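Local structure of nodulation fucosyltransferase NodZ (Bradyrhizobium sp., 2HHC) at residues 162-176 with 273-287. The protein belongs to the nodulation fucosyltransferases, a family of the GT-B clan, whose members are built from two Rossmann-like domains. Residues are numbered along the deposited sequence; the frame is centred on the assembly and turned at random. Where two conformers were deposited one is given.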
ATOM      1  N   TYR A 162      -0.782   0.045 -20.226  1.00 28.09           N
ATOM      2  CA  TYR A 162      -0.209  -1.262 -20.445  1.00 29.66           C
ATOM      3  C   TYR A 162      -0.089  -1.541 -21.957  1.00 29.56           C
ATOM      4  O   TYR A 162       0.945  -1.936 -22.469  1.00 29.47           O
ATOM      5  CB  TYR A 162      -1.042  -2.348 -19.764  1.00 30.48           C
ATOM      6  CG  TYR A 162      -0.373  -3.668 -19.889  1.00 32.39           C
ATOM      7  CD1 TYR A 162       0.616  -4.061 -18.974  1.00 36.20           C
ATOM      8  CD2 TYR A 162      -0.674  -4.506 -20.949  1.00 37.14           C
ATOM      9  CE1 TYR A 162       1.256  -5.305 -19.147  1.00 38.53           C
ATOM     10  CE2 TYR A 162      -0.072  -5.696 -21.100  1.00 37.99           C
ATOM     11  CZ  TYR A 162       0.898  -6.096 -20.215  1.00 38.45           C
ATOM     12  OH  TYR A 162       1.400  -7.369 -20.509  1.00 43.94           O
ATOM     13  N   GLU A 163      -1.164  -1.334 -22.695  1.00 28.52           N
ATOM     14  CA  GLU A 163      -1.161  -1.534 -24.116  1.00 29.97           C
ATOM     15  C   GLU A 163      -0.124  -0.643 -24.801  1.00 30.17           C
ATOM     16  O   GLU A 163       0.598  -1.075 -25.696  1.00 29.85           O
ATOM     17  CB  GLU A 163      -2.547  -1.264 -24.653  1.00 28.27           C
ATOM     18  CG  GLU A 163      -2.746  -1.196 -26.143  1.00 30.13           C
ATOM     19  CD  GLU A 163      -2.218  -2.376 -26.910  1.00 35.44           C
ATOM     20  OE1 GLU A 163      -2.015  -3.448 -26.304  1.00 39.58           O
ATOM     21  OE2 GLU A 163      -2.075  -2.221 -28.144  1.00 38.48           O
ATOM     22  N   GLU A 164      -0.025   0.597 -24.339  1.00 29.86           N
ATOM     23  CA  GLU A 164       0.798   1.608 -24.989  1.00 30.43           C
ATOM     24  C   GLU A 164       2.287   1.402 -24.763  1.00 31.09           C
ATOM     25  O   GLU A 164       3.075   1.789 -25.613  1.00 33.24           O
ATOM     26  CB  GLU A 164       0.383   3.012 -24.511  1.00 30.22           C
ATOM     27  CG  GLU A 164      -0.920   3.459 -25.079  1.00 30.92           C
ATOM     28  CD  GLU A 164      -1.684   4.467 -24.247  1.00 30.53           C
ATOM     29  OE1 GLU A 164      -1.168   4.890 -23.168  1.00 35.97           O
ATOM     30  OE2 GLU A 164      -2.841   4.767 -24.660  1.00 35.79           O
ATOM     31  N   HIS A 165       2.689   0.791 -23.656  1.00 30.92           N
ATOM     32  CA  HIS A 165       4.124   0.749 -23.238  1.00 33.37           C
ATOM     33  C   HIS A 165       4.628  -0.634 -22.816  1.00 34.83           C
ATOM     34  O   HIS A 165       5.804  -0.957 -23.049  1.00 36.26           O
ATOM     35  CB  HIS A 165       4.357   1.674 -22.044  1.00 35.30           C
ATOM     36  CG  HIS A 165       3.983   3.091 -22.287  1.00 34.88           C
ATOM     37  ND1 HIS A 165       4.789   3.949 -23.022  1.00 41.02           N
ATOM     38  CD2 HIS A 165       2.917   3.815 -21.884  1.00 41.32           C
ATOM     39  CE1 HIS A 165       4.195   5.128 -23.085  1.00 44.21           C
ATOM     40  NE2 HIS A 165       3.064   5.075 -22.399  1.00 45.22           N
ATOM     41  N   PHE A 166       3.794  -1.415 -22.160  1.00 32.88           N
ATOM     42  CA  PHE A 166       4.153  -2.695 -21.550  1.00 35.07           C
ATOM     43  C   PHE A 166       4.028  -3.889 -22.515  1.00 35.76           C
ATOM     44  O   PHE A 166       4.911  -4.767 -22.553  1.00 37.29           O
ATOM     45  CB  PHE A 166       3.297  -2.969 -20.329  1.00 36.21           C
ATOM     46  CG  PHE A 166       3.702  -2.247 -19.103  1.00 37.27           C
ATOM     47  CD1 PHE A 166       3.561  -0.885 -19.001  1.00 34.39           C
ATOM     48  CD2 PHE A 166       4.236  -2.948 -18.036  1.00 38.81           C
ATOM     49  CE1 PHE A 166       3.950  -0.199 -17.783  1.00 36.95           C
ATOM     50  CE2 PHE A 166       4.616  -2.306 -16.919  1.00 39.53           C
ATOM     51  CZ  PHE A 166       4.480  -0.945 -16.793  1.00 35.38           C
ATOM     52  N   SER A 167       2.937  -3.949 -23.283  1.00 35.01           N
ATOM     53  CA  SER A 167       2.708  -5.041 -24.189  1.00 35.37           C
ATOM     54  C   SER A 167       3.850  -5.128 -25.195  1.00 34.75           C
ATOM     55  O   SER A 167       4.276  -4.142 -25.779  1.00 35.04           O
ATOM     56  CB  SER A 167       1.354  -4.838 -24.895  1.00 34.99           C
ATOM     57  OG  SER A 167       1.144  -5.861 -25.838  1.00 39.00           O
ATOM     58  N   GLY A 168       4.350  -6.338 -25.390  1.00 35.01           N
ATOM     59  CA  GLY A 168       5.401  -6.573 -26.352  1.00 34.41           C
ATOM     60  C   GLY A 168       6.785  -6.345 -25.807  1.00 34.48           C
ATOM     61  O   GLY A 168       7.751  -6.545 -26.514  1.00 35.23           O
ATOM     62  N   HIS A 169       6.878  -5.921 -24.544  1.00 33.83           N
ATOM     63  CA  HIS A 169       8.146  -5.472 -23.969  1.00 33.36           C
ATOM     64  C   HIS A 169       8.417  -6.088 -22.606  1.00 32.18           C
ATOM     65  O   HIS A 169       7.526  -6.620 -21.975  1.00 34.33           O
ATOM     66  CB  HIS A 169       8.151  -3.946 -23.865  1.00 33.90           C
ATOM     67  CG  HIS A 169       8.281  -3.250 -25.188  0.50 33.75           C
ATOM     68  ND1 HIS A 169       7.211  -3.014 -26.024  0.50 35.35           N
ATOM     69  CD2 HIS A 169       9.374  -2.778 -25.837  0.50 32.83           C
ATOM     70  CE1 HIS A 169       7.639  -2.413 -27.123  0.50 33.87           C
ATOM     71  NE2 HIS A 169       8.945  -2.247 -27.028  0.50 34.78           N
ATOM     72  N   SER A 170       9.683  -6.038 -22.184  1.00 30.71           N
ATOM     73  CA  SER A 170      10.073  -6.450 -20.851  1.00 31.17           C
ATOM     74  C   SER A 170      10.379  -5.164 -20.104  1.00 30.70           C
ATOM     75  O   SER A 170      11.311  -4.428 -20.489  1.00 31.58           O
ATOM     76  CB  SER A 170      11.342  -7.319 -20.897  1.00 30.22           C
ATOM     77  OG  SER A 170      11.009  -8.616 -21.377  1.00 31.14           O
ATOM     78  N   ILE A 171       9.599  -4.870 -19.065  1.00 30.76           N
ATOM     79  CA  ILE A 171       9.710  -3.574 -18.411  1.00 30.05           C
ATOM     80  C   ILE A 171      10.468  -3.698 -17.109  1.00 30.37           C
ATOM     81  O   ILE A 171      10.167  -4.547 -16.257  1.00 29.57           O
ATOM     82  CB  ILE A 171       8.315  -2.955 -18.166  1.00 30.00           C
ATOM     83  CG1 ILE A 171       7.523  -2.865 -19.467  1.00 30.95           C
ATOM     84  CG2 ILE A 171       8.406  -1.601 -17.491  1.00 30.83           C
ATOM     85  CD1 ILE A 171       8.138  -2.139 -20.591  1.00 33.03           C
ATOM     86  N   ILE A 172      11.424  -2.804 -16.949  1.00 30.26           N
ATOM     87  CA  ILE A 172      12.112  -2.628 -15.688  1.00 30.51           C
ATOM     88  C   ILE A 172      11.419  -1.460 -14.989  1.00 30.28           C
ATOM     89  O   ILE A 172      11.526  -0.280 -15.438  1.00 30.76           O
ATOM     90  CB  ILE A 172      13.586  -2.301 -15.911  1.00 30.02           C
ATOM     91  CG1 ILE A 172      14.273  -3.493 -16.542  1.00 29.71           C
ATOM     92  CG2 ILE A 172      14.280  -1.995 -14.586  1.00 30.72           C
ATOM     93  CD1 ILE A 172      15.644  -3.170 -17.144  1.00 30.01           C
ATOM     94  N   GLY A 173      10.751  -1.754 -13.872  1.00 30.99           N
ATOM     95  CA  GLY A 173      10.128  -0.686 -13.085  1.00 30.53           C
ATOM     96  C   GLY A 173      11.062  -0.134 -12.029  1.00 31.30           C
ATOM     97  O   GLY A 173      11.877  -0.880 -11.413  1.00 32.13           O
ATOM     98  N   VAL A 174      11.006   1.171 -11.810  1.00 30.40           N
ATOM     99  CA  VAL A 174      11.908   1.849 -10.892  1.00 30.49           C
ATOM    100  C   VAL A 174      11.074   2.775 -10.014  1.00 30.25           C
ATOM    101  O   VAL A 174      10.435   3.680 -10.530  1.00 31.55           O
ATOM    102  CB  VAL A 174      12.965   2.656 -11.625  1.00 30.16           C
ATOM    103  CG1 VAL A 174      13.991   3.178 -10.633  1.00 32.16           C
ATOM    104  CG2 VAL A 174      13.666   1.824 -12.701  1.00 32.17           C
ATOM    105  N   HIS A 175      11.062   2.563  -8.711  1.00 29.96           N
ATOM    106  CA  HIS A 175      10.409   3.479  -7.803  1.00 29.50           C
ATOM    107  C   HIS A 175      11.475   4.239  -7.057  1.00 30.48           C
ATOM    108  O   HIS A 175      12.333   3.645  -6.381  1.00 29.78           O
ATOM    109  CB  HIS A 175       9.504   2.716  -6.813  0.50 30.48           C
ATOM    110  CG  HIS A 175       8.894   3.589  -5.756  0.50 28.98           C
ATOM    111  ND1 HIS A 175       9.002   3.303  -4.419  0.50 27.40           N
ATOM    112  CD2 HIS A 175       8.168   4.736  -5.834  0.50 29.72           C
ATOM    113  CE1 HIS A 175       8.379   4.235  -3.715  0.50 28.64           C
ATOM    114  NE2 HIS A 175       7.855   5.114  -4.554  0.50 29.85           N
ATOM    115  N   VAL A 176      11.455   5.570  -7.172  1.00 30.69           N
ATOM    116  CA  VAL A 176      12.382   6.406  -6.436  1.00 31.39           C
ATOM    117  C   VAL A 176      11.593   7.366  -5.560  1.00 34.20           C
ATOM    118  O   VAL A 176      10.950   8.297  -6.052  1.00 34.20           O
ATOM    119  CB  VAL A 176      13.329   7.218  -7.401  1.00 29.98           C
ATOM    120  CG1 VAL A 176      14.282   8.056  -6.576  1.00 30.88           C
ATOM    121  CG2 VAL A 176      14.047   6.295  -8.353  1.00 29.77           C
ATOM    122  N   LEU A 273       0.894  -0.829 -12.036  1.00 29.55           N
ATOM    123  CA  LEU A 273       1.733  -1.060 -13.192  1.00 30.62           C
ATOM    124  C   LEU A 273       3.114  -1.591 -12.789  1.00 30.90           C
ATOM    125  O   LEU A 273       3.674  -2.415 -13.467  1.00 31.16           O
ATOM    126  CB  LEU A 273       1.840   0.185 -14.026  1.00 30.43           C
ATOM    127  CG  LEU A 273       0.641   0.526 -14.930  1.00 30.39           C
ATOM    128  CD1 LEU A 273       0.850   1.850 -15.518  1.00 32.14           C
ATOM    129  CD2 LEU A 273       0.438  -0.565 -16.002  1.00 30.99           C
ATOM    130  N   LEU A 274       3.666  -1.141 -11.682  1.00 30.16           N
ATOM    131  CA  LEU A 274       4.915  -1.705 -11.193  1.00 30.54           C
ATOM    132  C   LEU A 274       4.799  -3.218 -11.015  1.00 30.44           C
ATOM    133  O   LEU A 274       5.779  -3.972 -11.278  1.00 30.82           O
ATOM    134  CB  LEU A 274       5.371  -1.030  -9.902  1.00 30.21           C
ATOM    135  CG  LEU A 274       5.953   0.361 -10.038  1.00 31.23           C
ATOM    136  CD1 LEU A 274       6.031   1.088  -8.731  1.00 32.56           C
ATOM    137  CD2 LEU A 274       7.379   0.317 -10.659  1.00 32.37           C
ATOM    138  N   ALA A 275       3.642  -3.700 -10.585  1.00 30.09           N
ATOM    139  CA  ALA A 275       3.448  -5.139 -10.378  1.00 30.68           C
ATOM    140  C   ALA A 275       3.374  -5.975 -11.657  1.00 31.33           C
ATOM    141  O   ALA A 275       3.324  -7.201 -11.598  1.00 32.21           O
ATOM    142  CB  ALA A 275       2.227  -5.381  -9.530  1.00 31.69           C
ATOM    143  N   ARG A 276       3.363  -5.291 -12.793  1.00 31.26           N
ATOM    144  CA  ARG A 276       3.364  -5.888 -14.130  1.00 32.16           C
ATOM    145  C   ARG A 276       4.741  -5.949 -14.777  1.00 32.20           C
ATOM    146  O   ARG A 276       4.915  -6.411 -15.917  1.00 35.30           O
ATOM    147  CB  ARG A 276       2.450  -5.072 -15.068  0.50 32.97           C
ATOM    148  CG  ARG A 276       0.957  -4.884 -14.658  0.50 33.15           C
ATOM    149  CD  ARG A 276       0.059  -6.118 -14.827  0.50 35.92           C
ATOM    150  NE  ARG A 276      -0.339  -6.369 -16.219  0.50 36.77           N
ATOM    151  CZ  ARG A 276      -1.330  -5.752 -16.878  0.50 36.08           C
ATOM    152  NH1 ARG A 276      -2.017  -4.730 -16.340  0.50 37.34           N
ATOM    153  NH2 ARG A 276      -1.576  -6.109 -18.125  0.50 34.41           N
ATOM    154  N   CYS A 277       5.728  -5.407 -14.089  1.00 30.77           N
ATOM    155  CA  CYS A 277       7.095  -5.364 -14.627  1.00 31.40           C
ATOM    156  C   CYS A 277       7.820  -6.700 -14.482  1.00 31.48           C
ATOM    157  O   CYS A 277       7.401  -7.582 -13.747  1.00 31.52           O
ATOM    158  CB  CYS A 277       7.870  -4.270 -13.917  1.00 31.77           C
ATOM    159  SG  CYS A 277       7.260  -2.603 -14.234  1.00 33.26           S
ATOM    160  N   ALA A 278       8.904  -6.830 -15.255  1.00 31.35           N
ATOM    161  CA  ALA A 278       9.730  -8.010 -15.213  1.00 30.27           C
ATOM    162  C   ALA A 278      10.708  -7.967 -14.075  1.00 30.02           C
ATOM    163  O   ALA A 278      11.057  -8.986 -13.510  1.00 31.01           O
ATOM    164  CB  ALA A 278      10.445  -8.199 -16.533  1.00 30.78           C
ATOM    165  N   THR A 279      11.208  -6.764 -13.814  1.00 29.88           N
ATOM    166  CA  THR A 279      12.140  -6.511 -12.757  1.00 29.16           C
ATOM    167  C   THR A 279      11.692  -5.201 -12.126  1.00 28.62           C
ATOM    168  O   THR A 279      11.273  -4.283 -12.855  1.00 30.37           O
ATOM    169  CB  THR A 279      13.559  -6.309 -13.315  1.00 30.47           C
ATOM    170  OG1 THR A 279      14.008  -7.533 -13.871  1.00 31.51           O
ATOM    171  CG2 THR A 279      14.544  -5.843 -12.217  1.00 30.98           C
ATOM    172  N   VAL A 280      11.754  -5.128 -10.809  1.00 28.49           N
ATOM    173  CA  VAL A 280      11.463  -3.871 -10.098  1.00 29.55           C
ATOM    174  C   VAL A 280      12.612  -3.510  -9.176  1.00 29.34           C
ATOM    175  O   VAL A 280      13.131  -4.314  -8.412  1.00 29.68           O
ATOM    176  CB  VAL A 280      10.147  -3.923  -9.305  1.00 30.09           C
ATOM    177  CG1 VAL A 280       9.913  -2.609  -8.544  1.00 31.63           C
ATOM    178  CG2 VAL A 280       9.010  -4.041 -10.255  1.00 34.85           C
ATOM    179  N   ILE A 281      13.008  -2.236  -9.283  1.00 29.64           N
ATOM    180  CA  ILE A 281      14.008  -1.606  -8.437  1.00 29.28           C
ATOM    181  C   ILE A 281      13.265  -0.810  -7.362  1.00 29.27           C
ATOM    182  O   ILE A 281      12.440   0.060  -7.669  1.00 30.50           O
ATOM    183  CB  ILE A 281      14.927  -0.661  -9.254  1.00 28.98           C
ATOM    184  CG1 ILE A 281      15.794  -1.478 -10.223  1.00 29.35           C
ATOM    185  CG2 ILE A 281      15.769   0.157  -8.299  1.00 30.21           C
ATOM    186  CD1 ILE A 281      16.429  -0.699 -11.292  1.00 30.34           C
ATOM    187  N   ARG A 282      13.532  -1.148  -6.113  1.00 29.80           N
ATOM    188  CA  ARG A 282      12.872  -0.540  -4.934  1.00 30.01           C
ATOM    189  C   ARG A 282      13.837   0.415  -4.240  1.00 31.00           C
ATOM    190  O   ARG A 282      14.738   0.007  -3.501  1.00 30.83           O
ATOM    191  CB  ARG A 282      12.465  -1.632  -3.948  1.00 29.84           C
ATOM    192  CG  ARG A 282      11.538  -2.707  -4.506  1.00 29.75           C
ATOM    193  CD  ARG A 282      11.125  -3.668  -3.470  1.00 29.84           C
ATOM    194  NE  ARG A 282      10.088  -3.116  -2.587  1.00 28.64           N
ATOM    195  CZ  ARG A 282       9.653  -3.692  -1.475  1.00 28.00           C
ATOM    196  NH1 ARG A 282      10.155  -4.839  -1.054  1.00 29.95           N
ATOM    197  NH2 ARG A 282       8.677  -3.119  -0.783  1.00 30.67           N
ATOM    198  N   PHE A 283      13.617   1.712  -4.433  1.00 31.68           N
ATOM    199  CA  PHE A 283      14.481   2.725  -3.862  1.00 32.04           C
ATOM    200  C   PHE A 283      13.612   3.679  -3.001  1.00 32.39           C
ATOM    201  O   PHE A 283      13.075   4.664  -3.499  1.00 33.06           O
ATOM    202  CB  PHE A 283      15.209   3.443  -5.017  1.00 32.50           C
ATOM    203  CG  PHE A 283      16.386   4.201  -4.610  1.00 34.45           C
ATOM    204  CD1 PHE A 283      16.247   5.530  -4.209  1.00 34.29           C
ATOM    205  CD2 PHE A 283      17.648   3.611  -4.585  1.00 33.88           C
ATOM    206  CE1 PHE A 283      17.353   6.274  -3.825  1.00 34.68           C
ATOM    207  CE2 PHE A 283      18.765   4.343  -4.192  1.00 36.17           C
ATOM    208  CZ  PHE A 283      18.632   5.674  -3.809  1.00 34.00           C
ATOM    209  N   PRO A 284      13.400   3.342  -1.685  1.00 31.64           N
ATOM    210  CA  PRO A 284      13.993   2.246  -0.877  1.00 32.47           C
ATOM    211  C   PRO A 284      13.102   1.008  -0.850  1.00 32.99           C
ATOM    212  O   PRO A 284      11.910   1.067  -1.087  1.00 33.10           O
ATOM    213  CB  PRO A 284      14.089   2.889   0.507  1.00 32.70           C
ATOM    214  CG  PRO A 284      13.022   3.928   0.509  1.00 31.81           C
ATOM    215  CD  PRO A 284      12.835   4.425  -0.905  1.00 31.39           C
ATOM    216  N   PRO A 285      13.702  -0.168  -0.446  1.00 32.74           N
ATOM    217  CA  PRO A 285      12.873  -1.393  -0.276  1.00 32.43           C
ATOM    218  C   PRO A 285      12.006  -1.403   0.970  1.00 32.38           C
ATOM    219  O   PRO A 285      11.171  -2.316   1.124  1.00 33.97           O
ATOM    220  CB  PRO A 285      13.920  -2.521  -0.208  1.00 33.63           C
ATOM    221  CG  PRO A 285      15.097  -1.850   0.373  1.00 32.90           C
ATOM    222  CD  PRO A 285      15.122  -0.486  -0.302  1.00 32.94           C
ATOM    223  N   THR A 286      12.158  -0.417   1.849  1.00 30.71           N
ATOM    224  CA  THR A 286      11.265  -0.201   2.980  1.00 31.66           C
ATOM    225  C   THR A 286       9.916   0.482   2.630  1.00 31.76           C
ATOM    226  O   THR A 286       9.061   0.620   3.507  1.00 33.66           O
ATOM    227  CB  THR A 286      11.962   0.678   4.033  1.00 31.38           C
ATOM    228  OG1 THR A 286      12.495   1.851   3.407  1.00 33.80           O
ATOM    229  CG2 THR A 286      13.097  -0.062   4.687  1.00 35.09           C
ATOM    230  N   SER A 287       9.744   0.940   1.399  1.00 30.82           N
ATOM    231  CA  SER A 287       8.523   1.560   1.002  1.00 30.98           C
ATOM    232  C   SER A 287       7.482   0.503   0.719  1.00 30.31           C
ATOM    233  O   SER A 287       7.677  -0.340  -0.140  1.00 31.31           O
ATOM    234  CB  SER A 287       8.740   2.392  -0.241  1.00 31.61           C
ATOM    235  OG  SER A 287       7.513   2.994  -0.641  1.00 31.62           O
TER
HETATM  236  O   HOH W   1       7.119  -6.445 -18.310  1.00 31.63           O
HETATM  237  O   HOH W   2      10.327   1.119  -3.505  1.00 23.82           O
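Gly173 and His175 of strand 170-176 join strand 279-283 as parallel neighbours in the C-terminal Rossmann-like sheet of this GT-B fold, each strand following a helix. Gly173 N donates to Thr279 O (2.8 Å) and Gly173 O accepts from Ile281 N; His175 repeats the pattern, its N bonding Ile281 O almost straight (178°). Glycine suits position 173 because Leu274 CD2 lies 3.8 Å from Gly173 CA and Cys277 SG also closes on the place a side chain would take. On the face bearing Ile172, Val174 and Val176, Ile281 CD1 reaches both Val174 CG2 and Ile172 CG2, while Phe283 runs alongside Val176; beta-branched Ile and Val suit extended strands and lay a close apolar layer on this face.

Where the helices give way to the strands, Phe166 is a flat apolar wedge. Leu273 CD2 sits over one ring face in a CH-pi contact, Ile171 CG1 over the other, and Cys277 SG approaches the edge, 3.8 Å from Phe166 CE2. Towards solvent, in one of two conformers of Arg276, the guanidinium stacks on Tyr162, the planes 18° apart and Arg276 CZ 3.6 Å from the ring centroid, a cation-pi pair; bends at its second and third torsions fold the long chain back over the ring, whose opposite face receives Phe166 CB.

At the other end of the strands, in one of two conformers of His175, CG anti to the backbone N (chi1 175°) carries the imidazole to Ser287, and Phe289 stacks on the ring. Ser287 OG, which accepts from Phe289 N, lies near the imidazole plane, 3.4 Å from His175 CE1, and a water links His175 ND1 (2.7 Å) to Pro284 O.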